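Local coordinates for protein putative peptidase (Chlamydophila abortus, PDB 3CE2) that probably cleaves small bioactive peptides as a zinc-dependent oligopeptidase of the M3B family, at residues 34-39 against 84-89; 78-83 against 417-422. One frame throughout, in Å; residues are numbered along the deposited sequence.

Contact 1: residues 34-39 against 84-89; sequences KAWKAD and NKLYVY
Trp36 reaches from helix 33-42 to a backbone carbonyl of helix 66-96: its NE1 donates to Leu86 O at 3.0 Å. The N-H...O angle of 169° shows the bond to be nearly straight, and the acceptor lies close to the indole plane, as expected for a ring N-H. With CG anti to the backbone N (chi1 179°), the indole is carried across the gap and its pyrrole side faces the other helix. This bond, together with Leu86 packed against the indole, probably restrains the ring's rotation. On one side Leu86 CD2 sits over the face, 3.9 Å from the centroid of the five-membered ring, a CH-pi contact. On the other side lies the ring of Tyr89, nearly parallel to the indole but slid along it, with centroids 4.7 Å apart and little overlap. Two helices packed in a roughly antiparallel sense, axes 10.7 Å apart at 144°, thus meet chiefly through Trp36, set between Leu86 and Tyr89, and the short helix 33-42 is laid against the long helix 66-96 in this largely helical peptidase. Tyr30, in the loop just before helix 33-42, turns edge-to-face contacts on both Trp36 and Tyr89, while Ile110 of helix 101-120 touches Leu86, so the aromatic centre is buried. Toward Asp39 the packing thins. Here a single methyl does the touching, Leu86 CD2 against Asp39 CB at 3.9 Å, and the carboxylate turns to partners outside the pair, with OD2 hydrogen-bonded to Tyr30 OH. Lys85 NZ stays 6.5 Å from Asp39 OD2, too far to pair with it, and is bonded instead to Leu29 O. Further round helix 33-42, Lys34 and Ala38 lie on the solvent side.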
loop_
_atom_site.group_PDB
_atom_site.type_symbol
_atom_site.label_atom_id
_atom_site.label_comp_id
_atom_site.label_asym_id
_atom_site.label_seq_id
_atom_site.Cartn_x
_atom_site.Cartn_y
_atom_site.Cartn_z
ATOM N N LYS A 34 -23.679 5.139 -24.434
ATOM C CA LYS A 34 -23.640 5.146 -25.903
ATOM C C LYS A 34 -22.324 5.740 -26.403
ATOM O O LYS A 34 -21.638 5.124 -27.216
ATOM C CB LYS A 34 -24.847 5.868 -26.520
ATOM C CG LYS A 34 -25.282 5.254 -27.871
ATOM C CD LYS A 34 -26.191 6.169 -28.716
ATOM C CE LYS A 34 -25.374 7.202 -29.498
ATOM N NZ LYS A 34 -24.084 6.624 -30.009
ATOM N N ALA A 35 -21.980 6.921 -25.884
ATOM C CA ALA A 35 -20.705 7.607 -26.171
ATOM C C ALA A 35 -19.473 6.788 -25.788
ATOM O O ALA A 35 -18.524 6.689 -26.569
ATOM C CB ALA A 35 -20.664 8.950 -25.466
ATOM N N TRP A 36 -19.496 6.225 -24.578
ATOM C CA TRP A 36 -18.476 5.284 -24.121
ATOM C C TRP A 36 -18.291 4.176 -25.133
ATOM O O TRP A 36 -17.169 3.822 -25.508
ATOM C CB TRP A 36 -18.878 4.637 -22.786
ATOM C CG TRP A 36 -17.838 3.649 -22.328
ATOM C CD1 TRP A 36 -16.743 3.924 -21.570
ATOM C CD2 TRP A 36 -17.769 2.250 -22.630
ATOM N NE1 TRP A 36 -15.996 2.798 -21.382
ATOM C CE2 TRP A 36 -16.602 1.749 -22.017
ATOM C CE3 TRP A 36 -18.582 1.368 -23.343
ATOM C CZ2 TRP A 36 -16.228 0.402 -22.094
ATOM C CZ3 TRP A 36 -18.197 0.030 -23.432
ATOM C CH2 TRP A 36 -17.035 -0.435 -22.812
ATOM N N LYS A 37 -19.414 3.600 -25.545
ATOM C CA LYS A 37 -19.408 2.506 -26.496
ATOM C C LYS A 37 -18.907 3.031 -27.827
ATOM O O LYS A 37 -18.087 2.391 -28.487
ATOM C CB LYS A 37 -20.812 1.935 -26.638
ATOM C CG LYS A 37 -20.922 0.846 -27.679
ATOM C CD LYS A 37 -19.955 -0.308 -27.415
ATOM C CE LYS A 37 -20.342 -1.541 -28.242
ATOM N NZ LYS A 37 -19.212 -2.491 -28.359
ATOM N N ALA A 38 -19.402 4.210 -28.199
ATOM C CA ALA A 38 -18.973 4.889 -29.413
ATOM C C ALA A 38 -17.435 5.020 -29.438
ATOM O O ALA A 38 -16.768 4.593 -30.392
ATOM C CB ALA A 38 -19.645 6.258 -29.503
ATOM N N ASP A 39 -16.886 5.591 -28.369
ATOM C CA ASP A 39 -15.454 5.718 -28.225
ATOM C C ASP A 39 -14.724 4.365 -28.274
ATOM O O ASP A 39 -13.775 4.215 -29.036
ATOM C CB ASP A 39 -15.130 6.448 -26.925
ATOM C CG ASP A 39 -14.066 7.508 -27.108
ATOM O OD1 ASP A 39 -14.150 8.245 -28.120
ATOM O OD2 ASP A 39 -13.159 7.601 -26.243
ATOM N N ASN A 84 -7.292 4.103 -20.631
ATOM C CA ASN A 84 -7.508 4.323 -19.195
ATOM C C ASN A 84 -8.811 5.062 -18.927
ATOM O O ASN A 84 -9.531 4.736 -17.993
ATOM C CB ASN A 84 -6.349 5.104 -18.573
ATOM C CG ASN A 84 -5.071 4.292 -18.495
ATOM O OD1 ASN A 84 -5.025 3.145 -18.946
ATOM N ND2 ASN A 84 -4.016 4.891 -17.936
ATOM N N LYS A 85 -9.100 6.073 -19.733
ATOM C CA LYS A 85 -10.348 6.800 -19.624
ATOM C C LYS A 85 -11.513 5.806 -19.776
ATOM O O LYS A 85 -12.458 5.816 -19.000
ATOM C CB LYS A 85 -10.382 7.871 -20.716
ATOM C CG LYS A 85 -11.545 8.834 -20.720
ATOM C CD LYS A 85 -11.265 9.905 -21.782
ATOM C CE LYS A 85 -12.523 10.668 -22.206
ATOM N NZ LYS A 85 -12.982 11.673 -21.188
ATOM N N LEU A 86 -11.434 4.930 -20.772
ATOM C CA LEU A 86 -12.510 3.994 -21.028
ATOM C C LEU A 86 -12.550 2.972 -19.915
ATOM O O LEU A 86 -13.620 2.508 -19.516
ATOM C CB LEU A 86 -12.280 3.257 -22.335
ATOM C CG LEU A 86 -12.437 4.032 -23.635
ATOM C CD1 LEU A 86 -11.735 3.237 -24.752
ATOM C CD2 LEU A 86 -13.910 4.296 -23.936
ATOM N N TYR A 87 -11.386 2.602 -19.409
ATOM C CA TYR A 87 -11.374 1.629 -18.349
ATOM C C TYR A 87 -12.079 2.149 -17.107
ATOM O O TYR A 87 -12.971 1.518 -16.549
ATOM C CB TYR A 87 -9.961 1.263 -17.989
ATOM C CG TYR A 87 -9.938 0.152 -16.992
ATOM C CD1 TYR A 87 -9.908 -1.187 -17.417
ATOM C CD2 TYR A 87 -9.982 0.421 -15.619
ATOM C CE1 TYR A 87 -9.888 -2.226 -16.502
ATOM C CE2 TYR A 87 -9.967 -0.612 -14.691
ATOM C CZ TYR A 87 -9.921 -1.933 -15.145
ATOM O OH TYR A 87 -9.911 -2.953 -14.243
ATOM N N VAL A 88 -11.655 3.320 -16.683
ATOM C CA VAL A 88 -12.123 3.908 -15.479
ATOM C C VAL A 88 -13.624 4.031 -15.566
ATOM O O VAL A 88 -14.337 3.687 -14.622
ATOM C CB VAL A 88 -11.430 5.274 -15.266
ATOM C CG1 VAL A 88 -12.195 6.132 -14.277
ATOM C CG2 VAL A 88 -9.977 5.040 -14.792
ATOM N N TYR A 89 -14.113 4.489 -16.709
ATOM C CA TYR A 89 -15.554 4.669 -16.879
ATOM C C TYR A 89 -16.319 3.353 -16.728
ATOM O O TYR A 89 -17.326 3.298 -16.037
ATOM C CB TYR A 89 -15.875 5.265 -18.244
ATOM C CG TYR A 89 -17.348 5.440 -18.445
ATOM C CD1 TYR A 89 -17.965 6.622 -18.084
ATOM C CD2 TYR A 89 -18.133 4.416 -18.971
ATOM C CE1 TYR A 89 -19.303 6.801 -18.241
ATOM C CE2 TYR A 89 -19.495 4.578 -19.128
ATOM C CZ TYR A 89 -20.071 5.782 -18.761
ATOM O OH TYR A 89 -21.418 6.012 -18.912
#

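Contact 2: residues 78-83 against 417-422; sequences SIERKL and QPFHDA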
loop_
_atom_site.group_PDB
_atom_site.type_symbol
_atom_site.label_atom_id
_atom_site.label_comp_id
_atom_site.label_asym_id
_atom_site.label_seq_id
_atom_site.Cartn_x
_atom_site.Cartn_y
_atom_site.Cartn_z
ATOM N N SER A 78 -0.693 8.266 -25.889
ATOM C CA SER A 78 -1.941 8.846 -26.326
ATOM C C SER A 78 -3.037 7.789 -26.273
ATOM O O SER A 78 -4.137 8.047 -25.785
ATOM C CB SER A 78 -1.787 9.351 -27.760
ATOM O OG SER A 78 -2.755 10.340 -28.027
ATOM N N ILE A 79 -2.717 6.609 -26.801
ATOM C CA ILE A 79 -3.600 5.452 -26.796
ATOM C C ILE A 79 -3.888 5.042 -25.359
ATOM O O ILE A 79 -5.056 4.974 -24.931
ATOM C CB ILE A 79 -2.949 4.271 -27.557
ATOM C CG1 ILE A 79 -3.020 4.512 -29.072
ATOM C CG2 ILE A 79 -3.620 2.952 -27.206
ATOM C CD1 ILE A 79 -2.103 3.630 -29.862
ATOM N N GLU A 80 -2.808 4.805 -24.619
ATOM C CA GLU A 80 -2.879 4.392 -23.228
ATOM C C GLU A 80 -3.802 5.312 -22.470
ATOM O O GLU A 80 -4.588 4.881 -21.617
ATOM C CB GLU A 80 -1.489 4.413 -22.602
ATOM C CG GLU A 80 -1.455 4.093 -21.134
ATOM C CD GLU A 80 -0.048 4.180 -20.537
ATOM O OE1 GLU A 80 0.946 4.092 -21.303
ATOM O OE2 GLU A 80 0.059 4.332 -19.296
ATOM N N ARG A 81 -3.728 6.591 -22.793
ATOM C CA ARG A 81 -4.514 7.550 -22.067
ATOM C C ARG A 81 -6.008 7.312 -22.310
ATOM O O ARG A 81 -6.817 7.387 -21.367
ATOM C CB ARG A 81 -4.099 8.938 -22.480
ATOM C CG ARG A 81 -4.842 10.045 -21.804
ATOM C CD ARG A 81 -4.187 11.334 -22.199
ATOM N NE ARG A 81 -5.012 12.476 -21.844
ATOM C CZ ARG A 81 -4.572 13.725 -21.882
ATOM N NH1 ARG A 81 -3.319 13.967 -22.250
ATOM N NH2 ARG A 81 -5.380 14.716 -21.545
ATOM N N LYS A 82 -6.357 6.998 -23.563
ATOM C CA LYS A 82 -7.748 6.788 -23.982
ATOM C C LYS A 82 -8.273 5.478 -23.381
ATOM O O LYS A 82 -9.358 5.456 -22.808
ATOM C CB LYS A 82 -7.834 6.740 -25.512
ATOM C CG LYS A 82 -9.223 6.962 -26.134
ATOM C CD LYS A 82 -9.330 6.193 -27.476
ATOM C CE LYS A 82 -9.694 7.079 -28.701
ATOM N NZ LYS A 82 -11.157 7.281 -28.958
ATOM N N LEU A 83 -7.484 4.406 -23.496
ATOM C CA LEU A 83 -7.770 3.144 -22.824
ATOM C C LEU A 83 -8.098 3.315 -21.347
ATOM O O LEU A 83 -9.076 2.735 -20.864
ATOM C CB LEU A 83 -6.610 2.168 -22.975
ATOM C CG LEU A 83 -6.380 1.773 -24.431
ATOM C CD1 LEU A 83 -5.479 0.587 -24.568
ATOM C CD2 LEU A 83 -7.700 1.498 -25.110
ATOM N N GLN A 417 1.190 17.533 -13.452
ATOM C CA GLN A 417 2.169 16.716 -14.178
ATOM C C GLN A 417 1.702 16.305 -15.555
ATOM O O GLN A 417 0.503 16.210 -15.819
ATOM C CB GLN A 417 2.526 15.454 -13.388
ATOM C CG GLN A 417 3.008 15.736 -12.015
ATOM C CD GLN A 417 4.395 16.339 -12.033
ATOM O OE1 GLN A 417 5.211 16.033 -12.911
ATOM N NE2 GLN A 417 4.691 17.154 -11.038
ATOM N N PRO A 418 2.649 16.019 -16.449
ATOM C CA PRO A 418 2.112 15.485 -17.678
ATOM C C PRO A 418 1.692 14.017 -17.442
ATOM O O PRO A 418 1.969 13.438 -16.372
ATOM C CB PRO A 418 3.282 15.608 -18.657
ATOM C CG PRO A 418 4.503 15.548 -17.798
ATOM C CD PRO A 418 4.123 16.079 -16.437
ATOM N N PHE A 419 1.019 13.439 -18.431
ATOM C CA PHE A 419 0.346 12.155 -18.274
ATOM C C PHE A 419 1.313 11.101 -17.810
ATOM O O PHE A 419 1.034 10.346 -16.892
ATOM C CB PHE A 419 -0.305 11.728 -19.589
ATOM C CG PHE A 419 -0.722 10.297 -19.618
ATOM C CD1 PHE A 419 -1.886 9.885 -18.981
ATOM C CD2 PHE A 419 0.046 9.354 -20.272
ATOM C CE1 PHE A 419 -2.279 8.546 -18.998
ATOM C CE2 PHE A 419 -0.344 8.012 -20.293
ATOM C CZ PHE A 419 -1.506 7.610 -19.652
ATOM N N HIS A 420 2.477 11.059 -18.427
ATOM C CA HIS A 420 3.389 9.958 -18.145
ATOM C C HIS A 420 4.140 10.127 -16.807
ATOM O O HIS A 420 4.892 9.248 -16.413
ATOM C CB HIS A 420 4.382 9.816 -19.298
ATOM C CG HIS A 420 5.249 11.024 -19.487
ATOM N ND1 HIS A 420 4.807 12.164 -20.122
ATOM C CD2 HIS A 420 6.523 11.277 -19.107
ATOM C CE1 HIS A 420 5.770 13.067 -20.127
ATOM N NE2 HIS A 420 6.824 12.551 -19.522
ATOM N N ASP A 421 3.954 11.252 -16.119
ATOM C CA ASP A 421 4.701 11.498 -14.896
ATOM C C ASP A 421 3.745 11.605 -13.742
ATOM O O ASP A 421 4.164 11.742 -12.608
ATOM C CB ASP A 421 5.490 12.810 -14.990
ATOM C CG ASP A 421 6.889 12.636 -15.567
ATOM O OD1 ASP A 421 7.241 11.539 -16.049
ATOM O OD2 ASP A 421 7.657 13.623 -15.536
ATOM N N ALA A 422 2.457 11.528 -14.020
ATOM C CA ALA A 422 1.435 11.860 -13.015
ATOM C C ALA A 422 1.159 10.810 -11.940
ATOM O O ALA A 422 0.723 11.138 -10.843
ATOM C CB ALA A 422 0.148 12.226 -13.703
#
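Phe419 lies with one ring face against Arg81 and part of its rim against Glu80, two neighbours on helix 66-96. The motif is a loop-to-helix packing: residues 417-422 directly follow helix 394-416, which carries the zinc ligands His402 and His406, and they present one aromatic ring to the side of helix 66-96. Over the ring face comes Arg81 CB, 4.1 Å from the centroid and 17° off the normal, which meets the geometry of a CH-pi contact. Arg81 CG follows toward the CD1-CE1 side of the ring. Because Arg81 is extended from CG to NE, its guanidinium travels beyond the ring; the two planes are only 15° apart, yet the groups are displaced past each other, and NH2 forms a salt bridge with Asp381. Glu80 approaches differently. Its CG, anti to the backbone N (chi1 176°), lies at the ring edge, in plane, 3.8 Å from Phe419 CZ. Beyond it the carboxylate plane stands steeply to the ring, and Glu80 OE2, obliquely placed, comes to 3.6 Å from Phe419 CZ. Phe77, one turn earlier on helix 66-96, also touches Phe419 and meets the ring of His420, so that two adjacent loop residues rest on the same helix. The loop itself is folded back locally, with Asp421 N bonded to Pro418 O at 3.0 Å.

In the fold
From the N terminus, the chain forms helix 33-42, passes through a connection without regular helix or strand (residues 47-49 not modelled) and enters helix 66-96, where contact 1 closes a loop across the 44 residues between its segments. Contact 2 starts on the same long helix, at 78-83, immediately before 84-89, and closes a far larger loop, returning only at 417-422 after 333 residues. The two loops therefore cross rather than nest. Their centres are 15 Å apart, and helix 66-96 joins them: N-terminal helix 33-42 packs on it at one place, and the loop that follows the zinc-binding helix 394-416 at another. A long, weak ion pair between Asp39 and Lys82 also links the contacts.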